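Cellobiose 2-epimerase (Spirochaeta thermophila DSM 6192, PDB 5ZIG) probably catalyses the reversible epimerization of cellobiose to 4-O-beta-D-glucopyranosyl-D-mannose. Local coordinates at residues 55-68 with 82-94. Sequence-based numbering, arbitrary orientation. Where two conformers were deposited one is given.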
loop_
_atom_site.group_PDB
_atom_site.type_symbol
_atom_site.label_atom_id
_atom_site.label_comp_id
_atom_site.label_asym_id
_atom_site.label_seq_id
_atom_site.Cartn_x
_atom_site.Cartn_y
_atom_site.Cartn_z
ATOM N N LYS A 55 -4.637 -17.803 -5.826
ATOM C CA LYS A 55 -3.618 -16.937 -5.250
ATOM C C LYS A 55 -3.401 -15.714 -6.134
ATOM O O LYS A 55 -3.135 -15.839 -7.338
ATOM C CB LYS A 55 -2.324 -17.715 -5.037
ATOM C CG LYS A 55 -2.595 -19.104 -4.472
ATOM C CD LYS A 55 -1.344 -19.963 -4.411
ATOM C CE LYS A 55 -1.514 -21.110 -3.434
ATOM N NZ LYS A 55 -0.465 -22.147 -3.605
ATOM N N GLY A 56 -3.545 -14.533 -5.528
ATOM C CA GLY A 56 -3.486 -13.302 -6.271
ATOM C C GLY A 56 -2.069 -12.796 -6.450
ATOM O O GLY A 56 -1.175 -13.080 -5.651
ATOM N N LEU A 57 -1.888 -12.026 -7.522
ATOM C CA LEU A 57 -0.623 -11.351 -7.763
ATOM C C LEU A 57 -0.307 -10.363 -6.644
ATOM O O LEU A 57 0.793 -10.387 -6.085
ATOM C CB LEU A 57 -0.681 -10.637 -9.114
ATOM C CG LEU A 57 0.471 -9.686 -9.395
ATOM C CD1 LEU A 57 1.834 -10.391 -9.254
ATOM C CD2 LEU A 57 0.279 -9.051 -10.788
ATOM N N VAL A 58 -1.257 -9.468 -6.339
ATOM C CA VAL A 58 -1.093 -8.471 -5.273
ATOM C C VAL A 58 -0.720 -9.137 -3.953
ATOM O O VAL A 58 0.264 -8.769 -3.311
ATOM C CB VAL A 58 -2.379 -7.638 -5.113
ATOM C CG1 VAL A 58 -2.175 -6.529 -4.078
ATOM C CG2 VAL A 58 -2.839 -7.071 -6.444
ATOM N N MET A 59 -1.517 -10.122 -3.525
ATOM C CA MET A 59 -1.291 -10.744 -2.222
ATOM C C MET A 59 0.081 -11.410 -2.156
ATOM O O MET A 59 0.808 -11.260 -1.166
ATOM C CB MET A 59 -2.405 -11.750 -1.933
ATOM C CG MET A 59 -2.253 -12.540 -0.653
ATOM S SD MET A 59 -2.730 -14.266 -0.931
ATOM C CE MET A 59 -1.380 -14.778 -1.985
ATOM N N THR A 60 0.466 -12.118 -3.216
ATOM C CA THR A 60 1.761 -12.791 -3.233
ATOM C C THR A 60 2.908 -11.789 -3.208
ATOM O O THR A 60 3.920 -12.012 -2.535
ATOM C CB THR A 60 1.848 -13.680 -4.472
ATOM O OG1 THR A 60 0.798 -14.659 -4.413
ATOM C CG2 THR A 60 3.220 -14.376 -4.566
ATOM N N ALA A 61 2.778 -10.687 -3.953
ATOM C CA ALA A 61 3.822 -9.665 -3.953
ATOM C C ALA A 61 3.875 -8.922 -2.619
ATOM O O ALA A 61 4.960 -8.561 -2.145
ATOM C CB ALA A 61 3.598 -8.690 -5.106
ATOM N N ARG A 62 2.718 -8.688 -1.999
ATOM C CA ARG A 62 2.701 -8.076 -0.667
ATOM C C ARG A 62 3.445 -8.937 0.350
ATOM O O ARG A 62 4.232 -8.415 1.150
ATOM C CB ARG A 62 1.263 -7.819 -0.228
ATOM C CG ARG A 62 0.656 -6.612 -0.945
ATOM C CD ARG A 62 -0.768 -6.338 -0.531
ATOM N NE ARG A 62 -1.321 -5.169 -1.216
ATOM C CZ ARG A 62 -2.556 -4.705 -1.018
ATOM N NH1 ARG A 62 -3.357 -5.292 -0.135
ATOM N NH2 ARG A 62 -2.981 -3.634 -1.671
ATOM N N HIS A 63 3.241 -10.261 0.311
ATOM C CA HIS A 63 3.981 -11.136 1.217
ATOM C C HIS A 63 5.470 -11.126 0.906
ATOM O O HIS A 63 6.300 -11.139 1.826
ATOM C CB HIS A 63 3.427 -12.558 1.160
ATOM C CG HIS A 63 2.077 -12.701 1.795
ATOM N ND1 HIS A 63 1.742 -12.088 2.986
ATOM C CD2 HIS A 63 0.965 -13.357 1.384
ATOM C CE1 HIS A 63 0.486 -12.378 3.289
ATOM N NE2 HIS A 63 -0.003 -13.157 2.338
ATOM N N LEU A 64 5.833 -11.101 -0.384
ATOM C CA LEU A 64 7.242 -10.943 -0.735
ATOM C C LEU A 64 7.817 -9.656 -0.148
ATOM O O LEU A 64 8.904 -9.664 0.444
ATOM C CB LEU A 64 7.431 -10.957 -2.252
ATOM C CG LEU A 64 8.928 -10.795 -2.614
ATOM C CD1 LEU A 64 9.781 -11.841 -1.889
ATOM C CD2 LEU A 64 9.233 -10.808 -4.136
ATOM N N TRP A 65 7.114 -8.531 -0.329
ATOM C CA TRP A 65 7.603 -7.267 0.214
ATOM C C TRP A 65 7.694 -7.345 1.733
ATOM O O TRP A 65 8.720 -6.992 2.319
ATOM C CB TRP A 65 6.708 -6.096 -0.220
ATOM C CG TRP A 65 7.203 -4.725 0.274
ATOM C CD1 TRP A 65 8.018 -3.850 -0.400
ATOM C CD2 TRP A 65 6.895 -4.093 1.532
ATOM N NE1 TRP A 65 8.233 -2.725 0.357
ATOM C CE2 TRP A 65 7.553 -2.846 1.545
ATOM C CE3 TRP A 65 6.112 -4.456 2.636
ATOM C CZ2 TRP A 65 7.477 -1.970 2.631
ATOM C CZ3 TRP A 65 6.038 -3.573 3.722
ATOM C CH2 TRP A 65 6.707 -2.348 3.700
ATOM N N THR A 66 6.656 -7.878 2.378
ATOM C CA THR A 66 6.638 -7.898 3.839
ATOM C C THR A 66 7.833 -8.664 4.403
ATOM O O THR A 66 8.547 -8.155 5.274
ATOM C CB THR A 66 5.319 -8.487 4.339
ATOM O OG1 THR A 66 4.270 -7.525 4.159
ATOM C CG2 THR A 66 5.412 -8.865 5.823
ATOM N N PHE A 67 8.104 -9.866 3.888
ATOM C CA PHE A 67 9.151 -10.685 4.488
ATOM C C PHE A 67 10.556 -10.248 4.098
ATOM O O PHE A 67 11.511 -10.538 4.836
ATOM C CB PHE A 67 8.932 -12.163 4.146
ATOM C CG PHE A 67 7.821 -12.778 4.958
ATOM C CD1 PHE A 67 8.034 -13.135 6.274
ATOM C CD2 PHE A 67 6.561 -12.929 4.426
ATOM C CE1 PHE A 67 7.015 -13.673 7.034
ATOM C CE2 PHE A 67 5.538 -13.475 5.172
ATOM C CZ PHE A 67 5.755 -13.841 6.470
ATOM N N SER A 68 10.703 -9.573 2.961
ATOM C CA SER A 68 11.966 -8.905 2.657
ATOM C C SER A 68 12.289 -7.833 3.703
ATOM O O SER A 68 13.397 -7.785 4.247
ATOM C CB SER A 68 11.879 -8.290 1.269
ATOM O OG SER A 68 11.750 -9.295 0.275
ATOM N N ALA A 82 10.609 -17.402 3.996
ATOM C CA ALA A 82 9.278 -17.053 3.517
ATOM C C ALA A 82 9.364 -16.122 2.320
ATOM O O ALA A 82 8.622 -16.281 1.345
ATOM C CB ALA A 82 8.454 -16.417 4.642
ATOM N N ALA A 83 10.278 -15.149 2.370
ATOM C CA ALA A 83 10.474 -14.278 1.220
ATOM C C ALA A 83 10.856 -15.097 -0.012
ATOM O O ALA A 83 10.266 -14.933 -1.082
ATOM C CB ALA A 83 11.527 -13.221 1.533
ATOM N N GLY A 84 11.841 -15.986 0.131
ATOM C CA GLY A 84 12.205 -16.863 -0.971
ATOM C C GLY A 84 11.032 -17.684 -1.465
ATOM O O GLY A 84 10.876 -17.895 -2.671
ATOM N N ASN A 85 10.184 -18.152 -0.538
ATOM C CA ASN A 85 8.995 -18.894 -0.941
ATOM C C ASN A 85 8.081 -18.014 -1.771
ATOM O O ASN A 85 7.603 -18.420 -2.836
ATOM C CB ASN A 85 8.244 -19.436 0.279
ATOM C CG ASN A 85 6.917 -20.088 -0.100
ATOM O OD1 ASN A 85 6.787 -20.686 -1.176
ATOM N ND2 ASN A 85 5.928 -19.972 0.770
ATOM N N ALA A 86 7.808 -16.803 -1.288
ATOM C CA ALA A 86 6.951 -15.913 -2.054
ATOM C C ALA A 86 7.602 -15.528 -3.372
ATOM O O ALA A 86 6.907 -15.332 -4.378
ATOM C CB ALA A 86 6.616 -14.673 -1.233
ATOM N N TYR A 87 8.928 -15.453 -3.400
ATOM C CA TYR A 87 9.610 -15.046 -4.625
ATOM C C TYR A 87 9.514 -16.135 -5.693
ATOM O O TYR A 87 9.141 -15.857 -6.836
ATOM C CB TYR A 87 11.065 -14.708 -4.322
ATOM C CG TYR A 87 11.914 -14.413 -5.542
ATOM C CD1 TYR A 87 11.776 -13.223 -6.247
ATOM C CD2 TYR A 87 12.852 -15.332 -5.981
ATOM C CE1 TYR A 87 12.553 -12.961 -7.336
ATOM C CE2 TYR A 87 13.628 -15.088 -7.085
ATOM C CZ TYR A 87 13.478 -13.903 -7.758
ATOM O OH TYR A 87 14.266 -13.667 -8.857
ATOM N N ARG A 88 9.852 -17.377 -5.330
ATOM C CA ARG A 88 9.785 -18.488 -6.276
ATOM C C ARG A 88 8.388 -18.630 -6.871
ATOM O O ARG A 88 8.240 -18.882 -8.074
ATOM C CB ARG A 88 10.204 -19.788 -5.588
ATOM C CG ARG A 88 11.666 -19.833 -5.166
ATOM C CD ARG A 88 12.043 -21.209 -4.618
ATOM N NE ARG A 88 11.283 -21.542 -3.415
ATOM C CZ ARG A 88 11.728 -21.359 -2.175
ATOM N NH1 ARG A 88 12.931 -20.850 -1.972
ATOM N NH2 ARG A 88 10.970 -21.685 -1.139
ATOM N N PHE A 89 7.349 -18.474 -6.043
ATOM C CA PHE A 89 5.981 -18.566 -6.545
ATOM C C PHE A 89 5.634 -17.384 -7.431
ATOM O O PHE A 89 4.901 -17.537 -8.418
ATOM C CB PHE A 89 4.977 -18.661 -5.398
ATOM C CG PHE A 89 3.617 -19.142 -5.837
ATOM C CD1 PHE A 89 3.389 -20.489 -6.089
ATOM C CD2 PHE A 89 2.575 -18.246 -6.018
ATOM C CE1 PHE A 89 2.131 -20.944 -6.516
ATOM C CE2 PHE A 89 1.320 -18.679 -6.439
ATOM C CZ PHE A 89 1.099 -20.038 -6.700
ATOM N N LEU A 90 6.137 -16.198 -7.085
ATOM C CA LEU A 90 5.941 -15.035 -7.936
ATOM C C LEU A 90 6.579 -15.234 -9.306
ATOM O O LEU A 90 6.006 -14.845 -10.330
ATOM C CB LEU A 90 6.520 -13.795 -7.266
ATOM C CG LEU A 90 6.397 -12.547 -8.118
ATOM C CD1 LEU A 90 4.933 -12.155 -8.265
ATOM C CD2 LEU A 90 7.264 -11.417 -7.514
ATOM N N THR A 91 7.758 -15.834 -9.352
ATOM C CA THR A 91 8.497 -15.840 -10.600
ATOM C C THR A 91 8.342 -17.119 -11.405
ATOM O O THR A 91 8.753 -17.135 -12.564
ATOM C CB THR A 91 9.987 -15.574 -10.348
ATOM O OG1 THR A 91 10.516 -16.548 -9.446
ATOM C CG2 THR A 91 10.168 -14.185 -9.792
ATOM N N HIS A 92 7.754 -18.174 -10.832
ATOM C CA HIS A 92 7.516 -19.420 -11.536
ATOM C C HIS A 92 6.047 -19.680 -11.828
ATOM O O HIS A 92 5.749 -20.481 -12.718
ATOM C CB HIS A 92 8.051 -20.616 -10.736
ATOM C CG HIS A 92 9.537 -20.633 -10.583
ATOM N ND1 HIS A 92 10.251 -19.554 -10.103
ATOM C CD2 HIS A 92 10.446 -21.605 -10.831
ATOM C CE1 HIS A 92 11.536 -19.859 -10.072
ATOM N NE2 HIS A 92 11.681 -21.098 -10.507
ATOM N N ALA A 93 5.129 -19.058 -11.086
ATOM C CA ALA A 93 3.702 -19.205 -11.334
ATOM C C ALA A 93 3.074 -17.929 -11.878
ATOM O O ALA A 93 2.489 -17.947 -12.970
ATOM C CB ALA A 93 2.981 -19.661 -10.056
ATOM N N LEU A 94 3.207 -16.799 -11.166
ATOM C CA LEU A 94 2.541 -15.573 -11.603
ATOM C C LEU A 94 3.234 -14.909 -12.797
ATOM O O LEU A 94 2.603 -14.126 -13.526
ATOM C CB LEU A 94 2.440 -14.605 -10.419
ATOM C CG LEU A 94 1.428 -15.118 -9.375
ATOM C CD1 LEU A 94 1.803 -14.701 -7.941
ATOM C CD2 LEU A 94 -0.023 -14.704 -9.721
#
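Leu64 and Thr60 of helix 57-68 enter helix 82-94 as knobs into holes, in an antiparallel helical hairpin of the (alpha/alpha)6 barrel fold common to N-acylglucosamine 2-epimerases. Packing is tightest toward Ala83 and Ala86, whose small methyls let the axes approach to 8.2 Å. Leu64 has CG anti to the backbone N (chi1 -180°), which carries its branches into the hole: CD1 lies 3.2 Å from Ala83 O, while CD2 meets Leu90 CD2 and the edge of the Tyr87 ring. Beside it, the small Ala82 suits its place because CB fits against the face of the Phe67 ring, 3.7 Å from its centroid, a CH-pi contact. The outward side is looser: Arg88 is exposed, and Asn85, partly exposed, turns its amide to Gly40 and Gln34. At the strand end, the extended chain of Lys55 crosses Phe89 at about a right angle, with CD 3.3 Å from CZ, and carries NZ on to the carbonyl oxygens of Pro108 and Gly39 and a salt bridge with Asp35. Replacing Phe89 by an alanine would probably open a gap beside Thr60 CG2 and leave the methylenes of Lys55 without the ring they pack on. Threonine suits position 60 because its carbon side packs on Leu94, CB 3.6 Å from CD1, while Thr60 OG1 donates to Gly56 O at 2.8 Å, from the opposite face of the carbonyl plane to Thr60 N.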